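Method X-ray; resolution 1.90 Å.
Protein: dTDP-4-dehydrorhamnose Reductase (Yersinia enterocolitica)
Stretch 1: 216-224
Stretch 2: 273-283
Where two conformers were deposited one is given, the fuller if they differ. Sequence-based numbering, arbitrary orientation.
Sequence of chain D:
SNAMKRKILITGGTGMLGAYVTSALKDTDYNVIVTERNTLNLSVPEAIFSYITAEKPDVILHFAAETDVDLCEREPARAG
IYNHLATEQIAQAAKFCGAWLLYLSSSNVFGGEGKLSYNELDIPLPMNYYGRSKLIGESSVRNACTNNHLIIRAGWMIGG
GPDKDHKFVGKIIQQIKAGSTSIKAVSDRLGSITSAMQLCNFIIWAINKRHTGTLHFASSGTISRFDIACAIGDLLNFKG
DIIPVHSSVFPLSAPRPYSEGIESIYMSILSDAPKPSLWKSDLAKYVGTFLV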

ATOM      1  N   HIS D 216      -0.453 -21.883 -16.026  1.00 24.63           N
ATOM      2  CA  HIS D 216      -0.248 -20.648 -16.766  1.00 24.29           C
ATOM      3  C   HIS D 216       0.321 -21.096 -18.104  1.00 25.02           C
ATOM      4  O   HIS D 216       1.302 -21.836 -18.131  1.00 23.07           O
ATOM      5  CB  HIS D 216       0.796 -19.807 -16.054  1.00 24.48           C
ATOM      6  CG  HIS D 216       0.293 -19.161 -14.812  1.00 24.25           C
ATOM      7  ND1 HIS D 216       1.027 -18.222 -14.121  1.00 24.40           N
ATOM      8  CD2 HIS D 216      -0.916 -19.222 -14.205  1.00 24.49           C
ATOM      9  CE1 HIS D 216       0.318 -17.789 -13.094  1.00 25.55           C
ATOM     10  NE2 HIS D 216      -0.858 -18.389 -13.112  1.00 25.26           N
ATOM     11  N   PHE D 217      -0.269 -20.640 -19.207  1.00 24.72           N
ATOM     12  CA  PHE D 217       0.209 -21.019 -20.529  1.00 25.93           C
ATOM     13  C   PHE D 217       0.525 -19.754 -21.331  1.00 26.00           C
ATOM     14  O   PHE D 217      -0.382 -19.044 -21.810  1.00 24.76           O
ATOM     15  CB  PHE D 217      -0.799 -21.931 -21.264  1.00 25.48           C
ATOM     16  CG  PHE D 217      -0.230 -22.558 -22.526  1.00 26.62           C
ATOM     17  CD1 PHE D 217      -0.175 -21.834 -23.706  1.00 27.47           C
ATOM     18  CD2 PHE D 217       0.278 -23.845 -22.522  1.00 27.93           C
ATOM     19  CE1 PHE D 217       0.360 -22.377 -24.853  1.00 28.03           C
ATOM     20  CE2 PHE D 217       0.810 -24.398 -23.679  1.00 29.20           C
ATOM     21  CZ  PHE D 217       0.848 -23.661 -24.844  1.00 29.18           C
ATOM     22  N   ALA D 218       1.822 -19.470 -21.458  1.00 25.14           N
ATOM     23  CA  ALA D 218       2.285 -18.280 -22.175  1.00 24.83           C
ATOM     24  C   ALA D 218       3.733 -18.395 -22.616  1.00 25.34           C
ATOM     25  O   ALA D 218       4.536 -19.105 -21.981  1.00 23.99           O
ATOM     26  CB  ALA D 218       2.136 -17.050 -21.283  1.00 24.77           C
ATOM     27  N   SER D 219       4.067 -17.674 -23.684  1.00 24.01           N
ATOM     28  CA  SER D 219       5.434 -17.618 -24.162  1.00 26.08           C
ATOM     29  C   SER D 219       6.299 -16.942 -23.090  1.00 26.44           C
ATOM     30  O   SER D 219       5.810 -16.120 -22.302  1.00 24.36           O
ATOM     31  CB  SER D 219       5.519 -16.834 -25.475  1.00 26.76           C
ATOM     32  OG  SER D 219       4.714 -17.412 -26.481  1.00 26.88           O
ATOM     33  N   SER D 220       7.578 -17.291 -23.080  0.70 27.69           N
ATOM     34  CA  SER D 220       8.521 -16.737 -22.122  0.70 29.41           C
ATOM     35  C   SER D 220       8.843 -15.281 -22.474  0.70 29.60           C
ATOM     36  O   SER D 220       9.186 -14.978 -23.619  0.70 28.54           O
ATOM     37  CB  SER D 220       9.802 -17.582 -22.119  0.70 31.35           C
ATOM     38  OG  SER D 220      10.774 -17.046 -21.249  0.70 34.48           O
ATOM     39  N   GLY D 221       8.724 -14.387 -21.496  1.00 28.20           N
ATOM     40  CA  GLY D 221       9.028 -12.975 -21.714  1.00 29.11           C
ATOM     41  C   GLY D 221       7.934 -12.075 -21.182  1.00 28.74           C
ATOM     42  O   GLY D 221       6.745 -12.378 -21.328  1.00 30.16           O
ATOM     43  N   THR D 222       8.355 -10.998 -20.525  1.00 28.34           N
ATOM     44  CA  THR D 222       7.455  -9.971 -19.990  1.00 28.64           C
ATOM     45  C   THR D 222       7.782  -8.754 -20.816  1.00 26.92           C
ATOM     46  O   THR D 222       8.833  -8.154 -20.641  1.00 27.10           O
ATOM     47  CB  THR D 222       7.712  -9.737 -18.499  1.00 29.08           C
ATOM     48  OG1 THR D 222       7.531 -10.975 -17.829  1.00 30.31           O
ATOM     49  CG2 THR D 222       6.736  -8.744 -17.927  1.00 29.75           C
ATOM     50  N   ILE D 223       6.840  -8.373 -21.679  1.00 26.31           N
ATOM     51  CA  ILE D 223       7.047  -7.332 -22.675  1.00 25.87           C
ATOM     52  C   ILE D 223       5.877  -6.369 -22.791  1.00 24.99           C
ATOM     53  O   ILE D 223       4.805  -6.632 -22.284  1.00 24.73           O
ATOM     54  CB  ILE D 223       7.255  -8.012 -24.056  1.00 27.20           C
ATOM     55  CG1 ILE D 223       6.069  -8.956 -24.322  1.00 28.38           C
ATOM     56  CG2 ILE D 223       8.571  -8.768 -24.044  1.00 28.85           C
ATOM     57  CD1 ILE D 223       6.138  -9.807 -25.535  1.00 31.14           C
ATOM     58  N   SER D 224       6.102  -5.256 -23.471  1.00 24.83           N
ATOM     59  CA  SER D 224       5.044  -4.241 -23.671  1.00 24.91           C
ATOM     60  C   SER D 224       4.492  -4.386 -25.063  1.00 24.78           C
ATOM     61  O   SER D 224       5.102  -5.068 -25.909  1.00 24.85           O
ATOM     62  CB  SER D 224       5.610  -2.819 -23.540  1.00 24.46           C
ATOM     63  OG  SER D 224       6.530  -2.524 -24.592  1.00 25.01           O
ATOM     64  N   ALA D 273       3.965 -32.820 -23.111  1.00 37.46           N
ATOM     65  CA  ALA D 273       2.978 -31.839 -23.544  1.00 35.66           C
ATOM     66  C   ALA D 273       3.598 -30.833 -24.500  1.00 34.38           C
ATOM     67  O   ALA D 273       4.760 -30.491 -24.343  1.00 34.87           O
ATOM     68  CB  ALA D 273       2.406 -31.098 -22.353  1.00 34.23           C
ATOM     69  N   PRO D 274       2.826 -30.362 -25.491  1.00 33.94           N
ATOM     70  CA  PRO D 274       3.323 -29.299 -26.372  1.00 35.57           C
ATOM     71  C   PRO D 274       3.441 -28.004 -25.550  1.00 35.99           C
ATOM     72  O   PRO D 274       2.472 -27.609 -24.894  1.00 36.03           O
ATOM     73  CB  PRO D 274       2.229 -29.158 -27.434  1.00 35.44           C
ATOM     74  CG  PRO D 274       1.231 -30.221 -27.164  1.00 36.16           C
ATOM     75  CD  PRO D 274       1.428 -30.705 -25.777  1.00 34.57           C
ATOM     76  N   LYS D 275       4.600 -27.352 -25.609  1.00 35.90           N
ATOM     77  CA  LYS D 275       4.881 -26.175 -24.793  1.00 35.92           C
ATOM     78  C   LYS D 275       5.115 -24.894 -25.579  1.00 34.58           C
ATOM     79  O   LYS D 275       5.448 -24.947 -26.754  1.00 32.89           O
ATOM     80  CB  LYS D 275       6.107 -26.473 -23.915  1.00 38.85           C
ATOM     81  CG  LYS D 275       5.922 -27.735 -23.054  1.00 41.95           C
ATOM     82  CD  LYS D 275       7.103 -28.074 -22.177  1.00 43.28           C
ATOM     83  CE  LYS D 275       6.857 -29.370 -21.423  1.00 44.34           C
ATOM     84  NZ  LYS D 275       6.759 -30.572 -22.323  1.00 45.97           N
ATOM     85  N   PRO D 276       4.936 -23.728 -24.926  1.00 33.56           N
ATOM     86  CA  PRO D 276       5.239 -22.500 -25.642  1.00 33.36           C
ATOM     87  C   PRO D 276       6.745 -22.330 -25.692  1.00 33.95           C
ATOM     88  O   PRO D 276       7.478 -23.069 -25.033  1.00 32.23           O
ATOM     89  CB  PRO D 276       4.612 -21.406 -24.777  1.00 33.87           C
ATOM     90  CG  PRO D 276       4.111 -22.066 -23.550  1.00 33.46           C
ATOM     91  CD  PRO D 276       4.626 -23.461 -23.519  1.00 34.23           C
ATOM     92  N   SER D 277       7.201 -21.338 -26.430  1.00 32.87           N
ATOM     93  CA  SER D 277       8.632 -21.089 -26.560  1.00 34.79           C
ATOM     94  C   SER D 277       8.932 -19.621 -26.157  1.00 33.62           C
ATOM     95  O   SER D 277       8.273 -19.073 -25.260  1.00 34.93           O
ATOM     96  CB  SER D 277       9.040 -21.439 -28.005  1.00 36.60           C
ATOM     97  OG  SER D 277      10.403 -21.209 -28.243  1.00 40.38           O
ATOM     98  N   LEU D 278       9.925 -19.003 -26.781  1.00 33.48           N
ATOM     99  CA  LEU D 278      10.283 -17.613 -26.506  1.00 33.03           C
ATOM    100  C   LEU D 278       9.272 -16.708 -27.228  1.00 31.11           C
ATOM    101  O   LEU D 278       8.805 -17.046 -28.322  1.00 29.77           O
ATOM    102  CB  LEU D 278      11.701 -17.332 -26.971  1.00 36.89           C
ATOM    103  CG  LEU D 278      12.801 -18.218 -26.363  1.00 41.64           C
ATOM    104  CD1 LEU D 278      14.145 -17.997 -27.054  1.00 45.56           C
ATOM    105  CD2 LEU D 278      12.936 -18.011 -24.856  1.00 42.34           C
ATOM    106  N   TRP D 279       8.917 -15.578 -26.618  1.00 28.18           N
ATOM    107  CA  TRP D 279       7.895 -14.681 -27.224  1.00 27.56           C
ATOM    108  C   TRP D 279       8.217 -14.265 -28.669  1.00 27.48           C
ATOM    109  O   TRP D 279       7.344 -14.327 -29.510  1.00 27.44           O
ATOM    110  CB  TRP D 279       7.614 -13.453 -26.343  1.00 26.27           C
ATOM    111  CG  TRP D 279       8.647 -12.383 -26.374  1.00 27.01           C
ATOM    112  CD1 TRP D 279       9.783 -12.302 -25.618  1.00 28.27           C
ATOM    113  CD2 TRP D 279       8.651 -11.238 -27.224  1.00 27.82           C
ATOM    114  NE1 TRP D 279      10.475 -11.164 -25.929  1.00 27.65           N
ATOM    115  CE2 TRP D 279       9.799 -10.483 -26.902  1.00 27.96           C
ATOM    116  CE3 TRP D 279       7.787 -10.767 -28.226  1.00 28.42           C
ATOM    117  CZ2 TRP D 279      10.118  -9.284 -27.552  1.00 28.23           C
ATOM    118  CZ3 TRP D 279       8.087  -9.556 -28.850  1.00 28.95           C
ATOM    119  CH2 TRP D 279       9.252  -8.837 -28.515  1.00 28.88           C
ATOM    120  N   LYS D 280       9.464 -13.892 -28.955  1.00 30.97           N
ATOM    121  CA  LYS D 280       9.841 -13.486 -30.316  1.00 33.78           C
ATOM    122  C   LYS D 280       9.663 -14.589 -31.348  1.00 32.68           C
ATOM    123  O   LYS D 280       9.185 -14.319 -32.446  1.00 32.18           O
ATOM    124  CB  LYS D 280      11.269 -12.933 -30.403  1.00 39.48           C
ATOM    125  CG  LYS D 280      11.380 -11.476 -30.026  1.00 43.93           C
ATOM    126  CD  LYS D 280      12.738 -10.918 -30.417  1.00 50.23           C
ATOM    127  CE  LYS D 280      12.800  -9.418 -30.193  1.00 54.86           C
ATOM    128  NZ  LYS D 280      14.089  -8.866 -30.673  1.00 60.62           N
ATOM    129  N   SER D 281      10.024 -15.817 -30.992  1.00 33.61           N
ATOM    130  CA  SER D 281       9.871 -16.954 -31.907  1.00 34.43           C
ATOM    131  C   SER D 281       8.401 -17.269 -32.126  1.00 32.51           C
ATOM    132  O   SER D 281       8.006 -17.526 -33.244  1.00 32.12           O
ATOM    133  CB  SER D 281      10.530 -18.223 -31.356  1.00 38.67           C
ATOM    134  OG  SER D 281      11.842 -17.966 -30.933  1.00 43.72           O
ATOM    135  N   ASP D 282       7.610 -17.311 -31.048  1.00 30.61           N
ATOM    136  CA  ASP D 282       6.179 -17.624 -31.166  1.00 30.41           C
ATOM    137  C   ASP D 282       5.436 -16.540 -31.970  1.00 29.63           C
ATOM    138  O   ASP D 282       4.568 -16.853 -32.796  1.00 29.45           O
ATOM    139  CB  ASP D 282       5.539 -17.847 -29.780  1.00 31.30           C
ATOM    140  CG  ASP D 282       6.111 -19.072 -29.055  1.00 34.85           C
ATOM    141  OD1 ASP D 282       6.660 -19.969 -29.733  1.00 34.36           O
ATOM    142  OD2 ASP D 282       6.015 -19.144 -27.806  1.00 35.55           O
ATOM    143  N   LEU D 283       5.790 -15.276 -31.740  1.00 28.55           N
ATOM    144  CA  LEU D 283       5.197 -14.180 -32.496  1.00 28.35           C
ATOM    145  C   LEU D 283       5.589 -14.297 -33.972  1.00 29.23           C
ATOM    146  O   LEU D 283       4.739 -14.126 -34.839  1.00 28.75           O
ATOM    147  CB  LEU D 283       5.653 -12.829 -31.959  1.00 28.15           C
ATOM    148  CG  LEU D 283       5.145 -11.565 -32.655  1.00 27.34           C
ATOM    149  CD1 LEU D 283       3.644 -11.446 -32.506  1.00 27.10           C
ATOM    150  CD2 LEU D 283       5.814 -10.359 -32.017  1.00 28.67           C
TER

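A short backbone bridge can join two distant pieces of chain when side chains on its flanks seal the seam, and the contact between residues 216-224 and 273-283 of this reductase illustrates the principle. The two stretches together bury 508 Å², and the three largest shares belong to Trp279, Pro276 and Ser219.

At the centre lies a single beta bridge between Ser220 and Leu278, whose CA atoms are 4.8 Å apart. Ser220 N donates to Ser277 O at 2.9 Å, nearly in line, and Ser220 O accepts from Trp279 N at 3.1 Å. Both hydrogen bonds use the main chain of Ser220, so its side chain, chi1 in the t well, is not required for them. The second bond also employs an amide in the first turn of the helix that begins at Trp279.

Trp279, which gives up 97 Å², extends the contact beyond the bridge. With chi1 at 76° its indole reaches forward along the first stretch, past Gly221 to Ile223, whose CA-to-CB bond points toward the second. Ile223 CD1 lies over one face of the six-membered ring, 3.7 Å from its centroid and 3.3 Å from Trp279 CE3, a CH-pi contact that a long aliphatic side chain makes well. Between bridge and isoleucine the chain passes the indole at Gly221, whose CA is 4.0 Å from Trp279 CD1. Glycine is doubly suited here: an ideal CB would stand 2.5 Å from that same Trp279 CD1, and the backbone angles would jam it against the preceding carbonyl oxygen.

Pro276 contributes 68 Å² on the other flank. Its CA-to-CB bond points toward the first stretch, and Pro276 CG sits 3.9 Å from the centroid of the Phe217 ring, only 14° off the ring normal. The side chain of Phe217 leaves the backbone sideways, but its end comes nearer, offering a flat face to the compact proline. At the ring edge, Phe217 CE2 is 3.8 Å from Pro274 O, a carbonyl oxygen buried by the contact without a hydrogen-bonding partner.

Ser219, covered over 65 Å², fits between these two apolar clusters. Its small CB approaches Trp279 CA to 3.7 Å, while its CA lies 3.9 Å from Pro276 CB. With chi1 at -59°, Ser219 OG donates a short hydrogen bond of 2.5 Å to Asp282 OD2. The same carboxylate oxygen, Asp282 OD2, accepts from Ser277 N at 2.8 Å. One buried aspartate thus ties the loop before the helix to the helix itself and anchors the serine from across the seam, giving a polar hydroxyl a partner in an otherwise close-packed setting.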